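Local coordinates for recombination protein RecR (Deinococcus radiodurans, PDB 1VDD) that binds DNA and zinc and probably acts with RecF and RecO in RecBC-independent recombinational DNA repair, at residues S76-T81 with E99-Y104; P126-V131 with R156-L161; E146-A151 with I165-Y170; Y170-G175 with E183-R188. All blocks are in the same frame, centred on the assembly; numbering follows the deposited sequence.

Contact 1: S76-T81 with E99-Y104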
loop_
_atom_site.group_PDB
_atom_site.type_symbol
_atom_site.label_atom_id
_atom_site.label_comp_id
_atom_site.label_asym_id
_atom_site.label_seq_id
_atom_site.Cartn_x
_atom_site.Cartn_y
_atom_site.Cartn_z
ATOM N N SER A 76 15.044 -21.510 35.734
ATOM C CA SER A 76 13.600 -21.708 35.848
ATOM C C SER A 76 12.991 -22.128 34.507
ATOM O O SER A 76 11.799 -22.434 34.426
ATOM C CB SER A 76 12.919 -20.425 36.345
ATOM O OG SER A 76 13.006 -19.376 35.393
ATOM N N ARG A 77 13.812 -22.142 33.460
ATOM C CA ARG A 77 13.341 -22.521 32.133
ATOM C C ARG A 77 13.263 -24.026 31.941
ATOM O O ARG A 77 14.190 -24.764 32.271
ATOM C CB ARG A 77 14.230 -21.912 31.038
ATOM C CG ARG A 77 13.797 -20.517 30.609
ATOM C CD ARG A 77 14.532 -20.040 29.365
ATOM N NE ARG A 77 13.872 -18.876 28.774
ATOM C CZ ARG A 77 12.724 -18.923 28.100
ATOM N NH1 ARG A 77 12.098 -20.075 27.915
ATOM N NH2 ARG A 77 12.189 -17.814 27.615
ATOM N N ASP A 78 12.139 -24.471 31.397
ATOM C CA ASP A 78 11.919 -25.879 31.147
ATOM C C ASP A 78 13.075 -26.451 30.332
ATOM O O ASP A 78 13.161 -26.243 29.124
ATOM C CB ASP A 78 10.603 -26.060 30.413
ATOM C CG ASP A 78 10.400 -27.467 29.960
ATOM O OD1 ASP A 78 10.939 -28.365 30.630
ATOM O OD2 ASP A 78 9.699 -27.672 28.947
ATOM N N GLN A 79 13.955 -27.179 31.013
ATOM C CA GLN A 79 15.146 -27.768 30.404
ATOM C C GLN A 79 14.866 -28.972 29.511
ATOM O O GLN A 79 15.796 -29.574 28.958
ATOM C CB GLN A 79 16.111 -28.187 31.514
ATOM C CG GLN A 79 17.535 -27.721 31.322
ATOM C CD GLN A 79 17.625 -26.228 31.225
ATOM O OE1 GLN A 79 16.777 -25.517 31.754
ATOM N NE2 GLN A 79 18.663 -25.733 30.559
ATOM N N ARG A 80 13.598 -29.324 29.349
ATOM C CA ARG A 80 13.292 -30.487 28.549
ATOM C C ARG A 80 12.706 -30.264 27.173
ATOM O O ARG A 80 12.480 -31.236 26.445
ATOM C CB ARG A 80 12.420 -31.468 29.346
ATOM C CG ARG A 80 11.021 -30.990 29.675
ATOM C CD ARG A 80 10.200 -32.112 30.290
ATOM N NE ARG A 80 8.784 -31.997 29.936
ATOM C CZ ARG A 80 7.988 -31.002 30.323
ATOM N NH1 ARG A 80 8.466 -30.029 31.087
ATOM N NH2 ARG A 80 6.714 -30.978 29.937
ATOM N N THR A 81 12.475 -29.012 26.787
ATOM C CA THR A 81 11.936 -28.758 25.452
ATOM C C THR A 81 12.826 -27.805 24.651
ATOM O O THR A 81 13.246 -26.758 25.151
ATOM C CB THR A 81 10.467 -28.189 25.487
ATOM O OG1 THR A 81 10.464 -26.843 25.979
ATOM C CG2 THR A 81 9.581 -29.030 26.387
ATOM N N GLU A 99 3.985 -17.765 26.177
ATOM C CA GLU A 99 3.466 -19.123 26.218
ATOM C C GLU A 99 4.546 -20.185 26.035
ATOM O O GLU A 99 4.240 -21.333 25.685
ATOM C CB GLU A 99 2.399 -19.322 25.137
ATOM C CG GLU A 99 1.018 -18.761 25.473
ATOM C CD GLU A 99 -0.023 -19.135 24.430
ATOM O OE1 GLU A 99 -1.224 -18.840 24.631
ATOM O OE2 GLU A 99 0.375 -19.729 23.405
ATOM N N TYR A 100 5.804 -19.820 26.258
ATOM C CA TYR A 100 6.874 -20.801 26.103
ATOM C C TYR A 100 8.085 -20.473 26.966
ATOM O O TYR A 100 8.716 -19.434 26.790
ATOM C CB TYR A 100 7.304 -20.901 24.633
ATOM C CG TYR A 100 8.450 -21.859 24.408
ATOM C CD1 TYR A 100 8.251 -23.235 24.453
ATOM C CD2 TYR A 100 9.747 -21.387 24.207
ATOM C CE1 TYR A 100 9.317 -24.116 24.308
ATOM C CE2 TYR A 100 10.817 -22.261 24.060
ATOM C CZ TYR A 100 10.596 -23.622 24.113
ATOM O OH TYR A 100 11.651 -24.493 23.990
ATOM N N ARG A 101 8.404 -21.362 27.904
ATOM C CA ARG A 101 9.548 -21.137 28.777
ATOM C C ARG A 101 10.679 -22.159 28.588
ATOM O O ARG A 101 11.530 -22.324 29.462
ATOM C CB ARG A 101 9.085 -21.106 30.237
ATOM C CG ARG A 101 8.383 -22.370 30.717
ATOM C CD ARG A 101 7.832 -22.161 32.124
ATOM N NE ARG A 101 7.295 -23.384 32.717
ATOM C CZ ARG A 101 8.035 -24.416 33.110
ATOM N NH1 ARG A 101 9.353 -24.379 32.976
ATOM N NH2 ARG A 101 7.457 -25.485 33.644
ATOM N N GLY A 102 10.709 -22.811 27.430
ATOM C CA GLY A 102 11.743 -23.802 27.177
ATOM C C GLY A 102 13.049 -23.283 26.613
ATOM O O GLY A 102 13.377 -22.094 26.695
ATOM N N LEU A 103 13.815 -24.186 26.027
ATOM C CA LEU A 103 15.091 -23.794 25.444
ATOM C C LEU A 103 14.903 -23.567 23.949
ATOM O O LEU A 103 13.981 -24.110 23.351
ATOM C CB LEU A 103 16.141 -24.882 25.684
ATOM C CG LEU A 103 16.451 -25.324 27.124
ATOM C CD1 LEU A 103 17.695 -26.203 27.107
ATOM C CD2 LEU A 103 16.690 -24.115 28.039
ATOM N N TYR A 104 15.753 -22.749 23.345
ATOM C CA TYR A 104 15.656 -22.518 21.909
ATOM C C TYR A 104 16.913 -23.040 21.215
ATOM O O TYR A 104 17.886 -23.376 21.864
ATOM C CB TYR A 104 15.544 -21.025 21.597
ATOM C CG TYR A 104 14.347 -20.336 22.179
ATOM C CD1 TYR A 104 14.449 -19.600 23.349
ATOM C CD2 TYR A 104 13.108 -20.396 21.540
ATOM C CE1 TYR A 104 13.358 -18.940 23.870
ATOM C CE2 TYR A 104 12.013 -19.748 22.048
ATOM C CZ TYR A 104 12.138 -19.019 23.219
ATOM O OH TYR A 104 11.043 -18.384 23.760
#

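Contact 2: P126-V131 with R156-L161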
loop_
_atom_site.group_PDB
_atom_site.type_symbol
_atom_site.label_atom_id
_atom_site.label_comp_id
_atom_site.label_asym_id
_atom_site.label_seq_id
_atom_site.Cartn_x
_atom_site.Cartn_y
_atom_site.Cartn_z
ATOM N N PRO A 126 25.339 -28.865 16.174
ATOM C CA PRO A 126 25.280 -28.614 17.618
ATOM C C PRO A 126 23.937 -28.858 18.300
ATOM O O PRO A 126 23.824 -28.701 19.517
ATOM C CB PRO A 126 25.738 -27.162 17.735
ATOM C CG PRO A 126 25.331 -26.567 16.428
ATOM C CD PRO A 126 25.718 -27.638 15.453
ATOM N N LEU A 127 22.929 -29.242 17.522
ATOM C CA LEU A 127 21.610 -29.512 18.073
ATOM C C LEU A 127 21.510 -30.969 18.519
ATOM O O LEU A 127 21.046 -31.258 19.630
ATOM C CB LEU A 127 20.527 -29.210 17.032
ATOM C CG LEU A 127 19.051 -29.226 17.476
ATOM C CD1 LEU A 127 18.543 -30.636 17.588
ATOM C CD2 LEU A 127 18.905 -28.513 18.808
ATOM N N LEU A 128 21.942 -31.877 17.645
ATOM C CA LEU A 128 21.907 -33.313 17.919
ATOM C C LEU A 128 22.314 -33.666 19.351
ATOM O O LEU A 128 21.527 -34.240 20.103
ATOM C CB LEU A 128 22.814 -34.072 16.942
ATOM C CG LEU A 128 22.538 -33.926 15.447
ATOM C CD1 LEU A 128 23.399 -34.928 14.718
ATOM C CD2 LEU A 128 21.061 -34.178 15.129
ATOM N N PRO A 129 23.547 -33.314 19.753
ATOM C CA PRO A 129 23.964 -33.641 21.115
ATOM C C PRO A 129 23.053 -33.082 22.206
ATOM O O PRO A 129 22.997 -33.628 23.303
ATOM C CB PRO A 129 25.386 -33.087 21.181
ATOM C CG PRO A 129 25.338 -31.932 20.241
ATOM C CD PRO A 129 24.565 -32.492 19.079
ATOM N N ARG A 130 22.334 -32.006 21.918
ATOM C CA ARG A 130 21.436 -31.426 22.922
ATOM C C ARG A 130 20.148 -32.220 23.077
ATOM O O ARG A 130 19.460 -32.102 24.090
ATOM C CB ARG A 130 21.063 -29.984 22.561
ATOM C CG ARG A 130 22.195 -28.991 22.679
ATOM C CD ARG A 130 21.703 -27.616 22.338
ATOM N NE ARG A 130 20.700 -27.138 23.285
ATOM C CZ ARG A 130 19.908 -26.098 23.046
ATOM N NH1 ARG A 130 20.011 -25.446 21.892
ATOM N NH2 ARG A 130 19.022 -25.700 23.954
ATOM N N VAL A 131 19.824 -33.025 22.070
ATOM C CA VAL A 131 18.598 -33.807 22.095
ATOM C C VAL A 131 18.749 -35.187 22.719
ATOM O O VAL A 131 19.578 -35.994 22.297
ATOM C CB VAL A 131 18.011 -33.964 20.668
ATOM C CG1 VAL A 131 16.710 -34.772 20.720
ATOM C CG2 VAL A 131 17.758 -32.591 20.053
ATOM N N ARG A 156 13.703 -35.990 10.359
ATOM C CA ARG A 156 14.444 -37.183 9.957
ATOM C C ARG A 156 15.660 -37.352 10.853
ATOM O O ARG A 156 15.838 -38.389 11.495
ATOM C CB ARG A 156 14.922 -37.063 8.503
ATOM C CG ARG A 156 13.823 -37.055 7.438
ATOM C CD ARG A 156 13.282 -38.451 7.160
ATOM N NE ARG A 156 12.086 -38.439 6.310
ATOM C CZ ARG A 156 12.055 -38.030 5.041
ATOM N NH1 ARG A 156 13.163 -37.590 4.452
ATOM N NH2 ARG A 156 10.910 -38.059 4.361
ATOM N N LEU A 157 16.486 -36.311 10.901
ATOM C CA LEU A 157 17.711 -36.332 11.687
ATOM C C LEU A 157 17.523 -36.635 13.156
ATOM O O LEU A 157 18.179 -37.516 13.697
ATOM C CB LEU A 157 18.460 -35.004 11.547
ATOM C CG LEU A 157 19.797 -35.081 10.804
ATOM C CD1 LEU A 157 20.500 -33.732 10.823
ATOM C CD2 LEU A 157 20.672 -36.127 11.460
ATOM N N LEU A 158 16.628 -35.907 13.806
ATOM C CA LEU A 158 16.409 -36.101 15.229
ATOM C C LEU A 158 15.731 -37.418 15.602
ATOM O O LEU A 158 15.894 -37.906 16.720
ATOM C CB LEU A 158 15.614 -34.921 15.783
ATOM C CG LEU A 158 16.269 -33.556 15.583
ATOM C CD1 LEU A 158 15.397 -32.516 16.231
ATOM C CD2 LEU A 158 17.651 -33.517 16.200
ATOM N N GLU A 159 14.986 -37.988 14.662
ATOM C CA GLU A 159 14.276 -39.249 14.871
ATOM C C GLU A 159 15.035 -40.311 15.676
ATOM O O GLU A 159 14.561 -40.753 16.720
ATOM C CB GLU A 159 13.864 -39.843 13.519
ATOM C CG GLU A 159 13.176 -41.195 13.614
ATOM C CD GLU A 159 11.890 -41.136 14.412
ATOM O OE1 GLU A 159 11.957 -40.818 15.618
ATOM O OE2 GLU A 159 10.813 -41.404 13.831
ATOM N N PRO A 160 16.216 -40.745 15.197
ATOM C CA PRO A 160 16.987 -41.759 15.920
ATOM C C PRO A 160 17.216 -41.469 17.402
ATOM O O PRO A 160 17.359 -42.397 18.192
ATOM C CB PRO A 160 18.286 -41.848 15.119
ATOM C CG PRO A 160 18.392 -40.503 14.474
ATOM C CD PRO A 160 16.975 -40.255 14.036
ATOM N N LEU A 161 17.272 -40.196 17.784
ATOM C CA LEU A 161 17.439 -39.859 19.198
ATOM C C LEU A 161 16.050 -40.084 19.804
ATOM O O LEU A 161 15.052 -39.992 19.095
ATOM C CB LEU A 161 17.887 -38.405 19.367
ATOM C CG LEU A 161 19.226 -38.048 18.711
ATOM C CD1 LEU A 161 19.029 -37.882 17.216
ATOM C CD2 LEU A 161 19.778 -36.765 19.313
#

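Contact 3: E146-A151 with I165-Y170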
loop_
_atom_site.group_PDB
_atom_site.type_symbol
_atom_site.label_atom_id
_atom_site.label_comp_id
_atom_site.label_asym_id
_atom_site.label_seq_id
_atom_site.Cartn_x
_atom_site.Cartn_y
_atom_site.Cartn_z
ATOM N N GLU A 146 10.965 -23.643 2.177
ATOM C CA GLU A 146 12.238 -23.661 2.872
ATOM C C GLU A 146 12.050 -24.151 4.316
ATOM O O GLU A 146 12.691 -25.109 4.756
ATOM C CB GLU A 146 12.817 -22.248 2.878
ATOM C CG GLU A 146 12.866 -21.604 1.508
ATOM C CD GLU A 146 13.602 -22.466 0.505
ATOM O OE1 GLU A 146 14.723 -22.918 0.818
ATOM O OE2 GLU A 146 13.062 -22.690 -0.598
ATOM N N GLY A 147 11.175 -23.471 5.050
ATOM C CA GLY A 147 10.917 -23.846 6.427
ATOM C C GLY A 147 10.326 -25.234 6.512
ATOM O O GLY A 147 10.658 -26.013 7.409
ATOM N N ASP A 148 9.449 -25.542 5.562
ATOM C CA ASP A 148 8.796 -26.838 5.511
ATOM C C ASP A 148 9.850 -27.913 5.268
ATOM O O ASP A 148 9.842 -28.967 5.904
ATOM C CB ASP A 148 7.761 -26.852 4.386
ATOM C CG ASP A 148 6.600 -27.782 4.674
ATOM O OD1 ASP A 148 5.692 -27.899 3.820
ATOM O OD2 ASP A 148 6.595 -28.389 5.763
ATOM N N ALA A 149 10.763 -27.632 4.349
ATOM C CA ALA A 149 11.823 -28.570 4.025
ATOM C C ALA A 149 12.834 -28.734 5.162
ATOM O O ALA A 149 13.216 -29.858 5.504
ATOM C CB ALA A 149 12.525 -28.124 2.767
ATOM N N THR A 150 13.267 -27.622 5.755
ATOM C CA THR A 150 14.243 -27.687 6.850
ATOM C C THR A 150 13.714 -28.580 7.959
ATOM O O THR A 150 14.410 -29.474 8.433
ATOM C CB THR A 150 14.531 -26.299 7.467
ATOM O OG1 THR A 150 14.705 -25.334 6.430
ATOM C CG2 THR A 150 15.802 -26.353 8.308
ATOM N N ALA A 151 12.469 -28.325 8.352
ATOM C CA ALA A 151 11.797 -29.063 9.410
ATOM C C ALA A 151 11.756 -30.560 9.163
ATOM O O ALA A 151 12.114 -31.355 10.039
ATOM C CB ALA A 151 10.385 -28.534 9.591
ATOM N N ILE A 165 9.171 -35.288 18.654
ATOM C CA ILE A 165 9.340 -34.210 17.697
ATOM C C ILE A 165 7.968 -33.663 17.336
ATOM O O ILE A 165 7.030 -34.420 17.087
ATOM C CB ILE A 165 10.028 -34.696 16.411
ATOM C CG1 ILE A 165 11.446 -35.169 16.732
ATOM C CG2 ILE A 165 10.073 -33.573 15.390
ATOM C CD1 ILE A 165 12.206 -35.676 15.510
ATOM N N SER A 166 7.855 -32.342 17.312
ATOM C CA SER A 166 6.602 -31.701 16.977
ATOM C C SER A 166 6.877 -30.525 16.067
ATOM O O SER A 166 7.985 -30.005 16.038
ATOM C CB SER A 166 5.894 -31.225 18.253
ATOM O OG SER A 166 6.717 -30.352 19.015
ATOM N N ARG A 167 5.856 -30.118 15.327
ATOM C CA ARG A 167 5.933 -28.987 14.406
ATOM C C ARG A 167 4.818 -28.014 14.826
ATOM O O ARG A 167 3.754 -28.452 15.292
ATOM C CB ARG A 167 5.700 -29.471 12.979
ATOM C CG ARG A 167 5.771 -28.394 11.927
ATOM C CD ARG A 167 7.197 -27.987 11.645
ATOM N NE ARG A 167 7.305 -27.309 10.358
ATOM C CZ ARG A 167 7.631 -26.031 10.206
ATOM N NH1 ARG A 167 7.887 -25.264 11.263
ATOM N NH2 ARG A 167 7.710 -25.520 8.988
ATOM N N ILE A 168 5.056 -26.709 14.686
ATOM C CA ILE A 168 4.049 -25.736 15.086
ATOM C C ILE A 168 2.857 -25.871 14.146
ATOM O O ILE A 168 2.996 -26.341 13.023
ATOM C CB ILE A 168 4.611 -24.285 15.083
ATOM C CG1 ILE A 168 5.194 -23.928 13.716
ATOM C CG2 ILE A 168 5.690 -24.152 16.126
ATOM C CD1 ILE A 168 5.779 -22.535 13.676
ATOM N N ALA A 169 1.686 -25.449 14.603
ATOM C CA ALA A 169 0.465 -25.594 13.822
ATOM C C ALA A 169 0.263 -24.706 12.597
ATOM O O ALA A 169 0.210 -23.484 12.695
ATOM C CB ALA A 169 -0.750 -25.469 14.755
ATOM N N TYR A 170 0.157 -25.336 11.431
ATOM C CA TYR A 170 -0.123 -24.589 10.214
ATOM C C TYR A 170 -1.575 -24.239 10.448
ATOM O O TYR A 170 -2.346 -25.090 10.881
ATOM C CB TYR A 170 -0.010 -25.484 8.980
ATOM C CG TYR A 170 1.408 -25.712 8.519
ATOM C CD1 TYR A 170 2.402 -26.086 9.424
ATOM C CD2 TYR A 170 1.755 -25.562 7.179
ATOM C CE1 TYR A 170 3.712 -26.306 9.010
ATOM C CE2 TYR A 170 3.066 -25.782 6.747
ATOM C CZ TYR A 170 4.042 -26.153 7.671
ATOM O OH TYR A 170 5.346 -26.358 7.264
#

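Contact 4: Y170-G175 with E183-R188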
loop_
_atom_site.group_PDB
_atom_site.type_symbol
_atom_site.label_atom_id
_atom_site.label_comp_id
_atom_site.label_asym_id
_atom_site.label_seq_id
_atom_site.Cartn_x
_atom_site.Cartn_y
_atom_site.Cartn_z
ATOM N N TYR A 170 0.157 -25.336 11.431
ATOM C CA TYR A 170 -0.123 -24.589 10.214
ATOM C C TYR A 170 -1.575 -24.239 10.448
ATOM O O TYR A 170 -2.346 -25.090 10.881
ATOM C CB TYR A 170 -0.010 -25.484 8.980
ATOM C CG TYR A 170 1.408 -25.712 8.519
ATOM C CD1 TYR A 170 2.402 -26.086 9.424
ATOM C CD2 TYR A 170 1.755 -25.562 7.179
ATOM C CE1 TYR A 170 3.712 -26.306 9.010
ATOM C CE2 TYR A 170 3.066 -25.782 6.747
ATOM C CZ TYR A 170 4.042 -26.153 7.671
ATOM O OH TYR A 170 5.346 -26.358 7.264
ATOM N N GLY A 171 -1.968 -23.004 10.185
ATOM C CA GLY A 171 -3.356 -22.670 10.437
ATOM C C GLY A 171 -3.720 -21.236 10.154
ATOM O O GLY A 171 -2.869 -20.425 9.802
ATOM N N VAL A 172 -4.997 -20.915 10.322
ATOM C CA VAL A 172 -5.443 -19.567 10.051
ATOM C C VAL A 172 -4.838 -18.680 11.123
ATOM O O VAL A 172 -4.710 -19.091 12.282
ATOM C CB VAL A 172 -7.002 -19.501 10.061
ATOM C CG1 VAL A 172 -7.550 -20.529 9.077
ATOM C CG2 VAL A 172 -7.551 -19.787 11.454
ATOM N N PRO A 173 -4.410 -17.468 10.752
ATOM C CA PRO A 173 -3.817 -16.565 11.746
ATOM C C PRO A 173 -4.909 -15.935 12.624
ATOM O O PRO A 173 -6.073 -15.924 12.241
ATOM C CB PRO A 173 -3.079 -15.540 10.890
ATOM C CG PRO A 173 -3.845 -15.479 9.613
ATOM C CD PRO A 173 -4.430 -16.878 9.403
ATOM N N VAL A 174 -4.544 -15.430 13.799
ATOM C CA VAL A 174 -5.542 -14.819 14.683
ATOM C C VAL A 174 -6.036 -13.474 14.166
ATOM O O VAL A 174 -5.239 -12.619 13.785
ATOM C CB VAL A 174 -4.991 -14.573 16.096
ATOM C CG1 VAL A 174 -6.119 -14.130 17.010
ATOM C CG2 VAL A 174 -4.338 -15.827 16.630
ATOM N N GLY A 175 -7.351 -13.286 14.158
ATOM C CA GLY A 175 -7.892 -12.022 13.701
ATOM C C GLY A 175 -8.148 -11.982 12.209
ATOM O O GLY A 175 -7.927 -10.961 11.549
ATOM N N GLU A 183 -5.940 -20.508 0.361
ATOM C CA GLU A 183 -6.503 -21.833 0.162
ATOM C C GLU A 183 -5.753 -22.941 0.886
ATOM O O GLU A 183 -6.348 -23.731 1.620
ATOM C CB GLU A 183 -6.538 -22.139 -1.333
ATOM C CG GLU A 183 -7.199 -21.054 -2.190
ATOM C CD GLU A 183 -6.511 -19.681 -2.096
ATOM O OE1 GLU A 183 -5.269 -19.614 -2.240
ATOM O OE2 GLU A 183 -7.220 -18.666 -1.887
ATOM N N VAL A 184 -4.446 -23.009 0.671
ATOM C CA VAL A 184 -3.626 -24.039 1.302
ATOM C C VAL A 184 -3.619 -23.892 2.826
ATOM O O VAL A 184 -3.471 -24.869 3.556
ATOM C CB VAL A 184 -2.197 -23.998 0.740
ATOM C CG1 VAL A 184 -1.361 -25.128 1.315
ATOM C CG2 VAL A 184 -2.255 -24.101 -0.777
ATOM N N THR A 185 -3.782 -22.674 3.318
ATOM C CA THR A 185 -3.834 -22.495 4.758
ATOM C C THR A 185 -5.107 -23.153 5.258
ATOM O O THR A 185 -5.056 -24.004 6.132
ATOM C CB THR A 185 -3.855 -21.016 5.148
ATOM O OG1 THR A 185 -2.533 -20.491 5.041
ATOM C CG2 THR A 185 -4.354 -20.840 6.575
ATOM N N LEU A 186 -6.245 -22.757 4.691
ATOM C CA LEU A 186 -7.542 -23.311 5.082
ATOM C C LEU A 186 -7.535 -24.831 5.099
ATOM O O LEU A 186 -7.992 -25.455 6.056
ATOM C CB LEU A 186 -8.628 -22.846 4.129
ATOM C CG LEU A 186 -9.298 -21.531 4.473
ATOM C CD1 LEU A 186 -10.425 -21.313 3.489
ATOM C CD2 LEU A 186 -9.833 -21.573 5.903
ATOM N N GLY A 187 -7.023 -25.423 4.030
ATOM C CA GLY A 187 -6.949 -26.866 3.972
ATOM C C GLY A 187 -6.121 -27.441 5.107
ATOM O O GLY A 187 -6.336 -28.579 5.515
ATOM N N ARG A 188 -5.170 -26.669 5.622
ATOM C CA ARG A 188 -4.344 -27.158 6.716
ATOM C C ARG A 188 -5.047 -26.888 8.029
ATOM O O ARG A 188 -4.991 -27.699 8.950
ATOM C CB ARG A 188 -2.970 -26.484 6.714
ATOM C CG ARG A 188 -2.107 -26.806 5.511
ATOM C CD ARG A 188 -0.941 -27.732 5.863
ATOM N NE ARG A 188 -0.152 -28.066 4.676
ATOM C CZ ARG A 188 0.916 -28.864 4.675
ATOM N NH1 ARG A 188 1.339 -29.421 5.805
ATOM N NH2 ARG A 188 1.558 -29.111 3.539
#

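Contact 1: S76-T81 with E99-Y104
The R77 side chain runs extended from CG to NE and lies along the backbone of R101 and G102. Its guanidinium meets Y104, whose CE1 sits 3.9 Å above the guanidinium plane, toward the rim. The two planes are 62° apart, so they cross rather than stack. R77 NH2 and Y104 OH share one outside partner, the carboxylate of E95. An alanine in place of R77 would remove this guanidinium and would probably leave E95 and the Y104 edge less firmly held. The contact sits at one edge of this chain's parallel Toprim sheet, where strand 103-106 lies beside strand 81-85. L103 N gives its proton to T81 O at 2.8 Å, nearly along the C=O axis. Y100 has CG anti to its backbone N (chi1 178°), which lays its ring over the peptide nitrogen of G102, with G102 N 3.3 Å from the ring plane, over the centre. Y100 OH donates to L103 O from above the carbonyl plane. The T81 hydroxyl meets Y100 OH tip to tip. G102 CA packs against T81 OG1 at 3.5 Å. D78 N makes a weak bond to R101 O. D78 OD1 appears to accept from R80 N, which fits an Asx turn.

Contact 2: P126-V131 with R156-L161
L158 sits at the centre of this contact and touches three side chains with one methyl group. Its CD2 meets L127 CD1 at 3.3 Å, and the two chains cross at about a right angle. The same L158 CD2 lies 3.6 Å from L128 CD2, on an oblique crossing. V131 reaches it with CG2, again crossing at about a right angle. L128 CD2 also touches L157 CD2, more loosely, at 4.2 Å. A second group forms round L161. Its CD2 lies 3.6 Å from V131 CB and also close to the carbonyl oxygens of L128 and V131.

The torsions set these tips. L127 has CG anti to its backbone N (chi1 -171°), while L128, L158 and L161 have CG anti to the carbonyl carbon. The backbone fixes the spacing. A 3-10 turn at residues 128-130 is held by R130 N to L127 O and V131 N to L128 O. A type I turn, L161 N to L158 O at 2.9 Å, brings L161 round after helix 145-158. Further out, V131 and L158 both rest on V137 of strand 136-139, so the contact ties the loop before that Toprim strand to the end of the helix after it. R130 bonds Y104 O. No hydrogen bond joins the two segments, so they are held by leucine and valine packing, which depends on shape rather than on direction.

Contact 3: E146-A151 with I165-Y170
Helix 146-151 and strand 165-167 run almost antiparallel, at 172°. Their axes come within 11.2 Å of each other. The closest pair of CA atoms is A151 and R167, 7.7 Å apart. These are the helix and second strand of a beta-alpha-beta unit, formed by strand 136-139, helix 145-158 and strand 164-167 of the Toprim domain. At I165 to R167 the sheet runs on into an antiparallel strand of the second subunit. R167 leaves the strand toward the helix with CG anti to its backbone N, then bends at chi2 (76°). This turns one guanidinium face to A151, whose CB sits 3.3 Å above the plane, offset toward the rim. R167 NH2 bonds G142 O, and R167 NH1 bonds T141 O and L139 O. The buried charge thus lies among main-chain oxygens. NH2 also makes a weak bond to Y170 OH at 3.0 Å. Y170 OH in turn donates weakly to D148 OD2 at 2.8 Å, with the carboxylate and ring planes 46° apart. The hydroxyl bridges the two charged groups, and both would probably polarise it. D148 OD2 stays 4.5 Å from R167 NH2, too long for a salt bridge.

Contact 4: Y170-G175 with E183-R188
The flat groups come first. Y170 and R188 lie side by side and point the same way, with ring and guanidinium planes 24° apart. R188 NH1 sits 4.0 Å above one face of the ring, offset toward its rim. R188 bends at chi2 (-108°), which lets its aliphatic part follow the tyrosine: R188 CD is 3.7 Å from Y170 CD2, and the two CB atoms are 3.9 Å apart. An alanine in place of Y170 would take away this ring and would probably leave the R188 chain less ordered. The apolar contacts lie further along the extended segment. V172 CG1 meets L186 CD2 at 4.0 Å, and T185 CG2 lies 4.1 Å from V172 CG1. T185 CG2 also rests 3.6 Å from G171 O. It gets there because it is anti to the backbone N, which leaves OG1 turned to another partner, V174 N of the second subunit. The loop after the last Toprim strand is thus laid against the C-terminal helix 183-191, while P173 O of the loop bonds T143 OG1 of the second subunit. No hydrogen bond links the two segments, so this seam rests mainly on apolar contacts and on the guanidinium lying over the tyrosine ring.

Overall arrangement
From the N terminus, contact 1 comes first, bringing the chain that leaves the zinc finger against strand 103-106. It closes a loop of 17 residues holding most of strand 81-85 and helix 88-93. Contact 2 opens later and spans strand 136-139 and most of helix 145-158. Contact 1 touches it through the bond from R130 to Y104. Contacts 2 and 3 cross, since 146-151 lies between the two segments of contact 2 and 165-170 follows both. I165 packs on L158 between them. Contact 4 starts at Y170, where contact 3 ends, and closes a seven-residue loop onto helix 183-191. Contact 1 joins neighbouring strand ends; contacts 2 and 3 fix helix 145-158; contact 4 adds the C-terminal part.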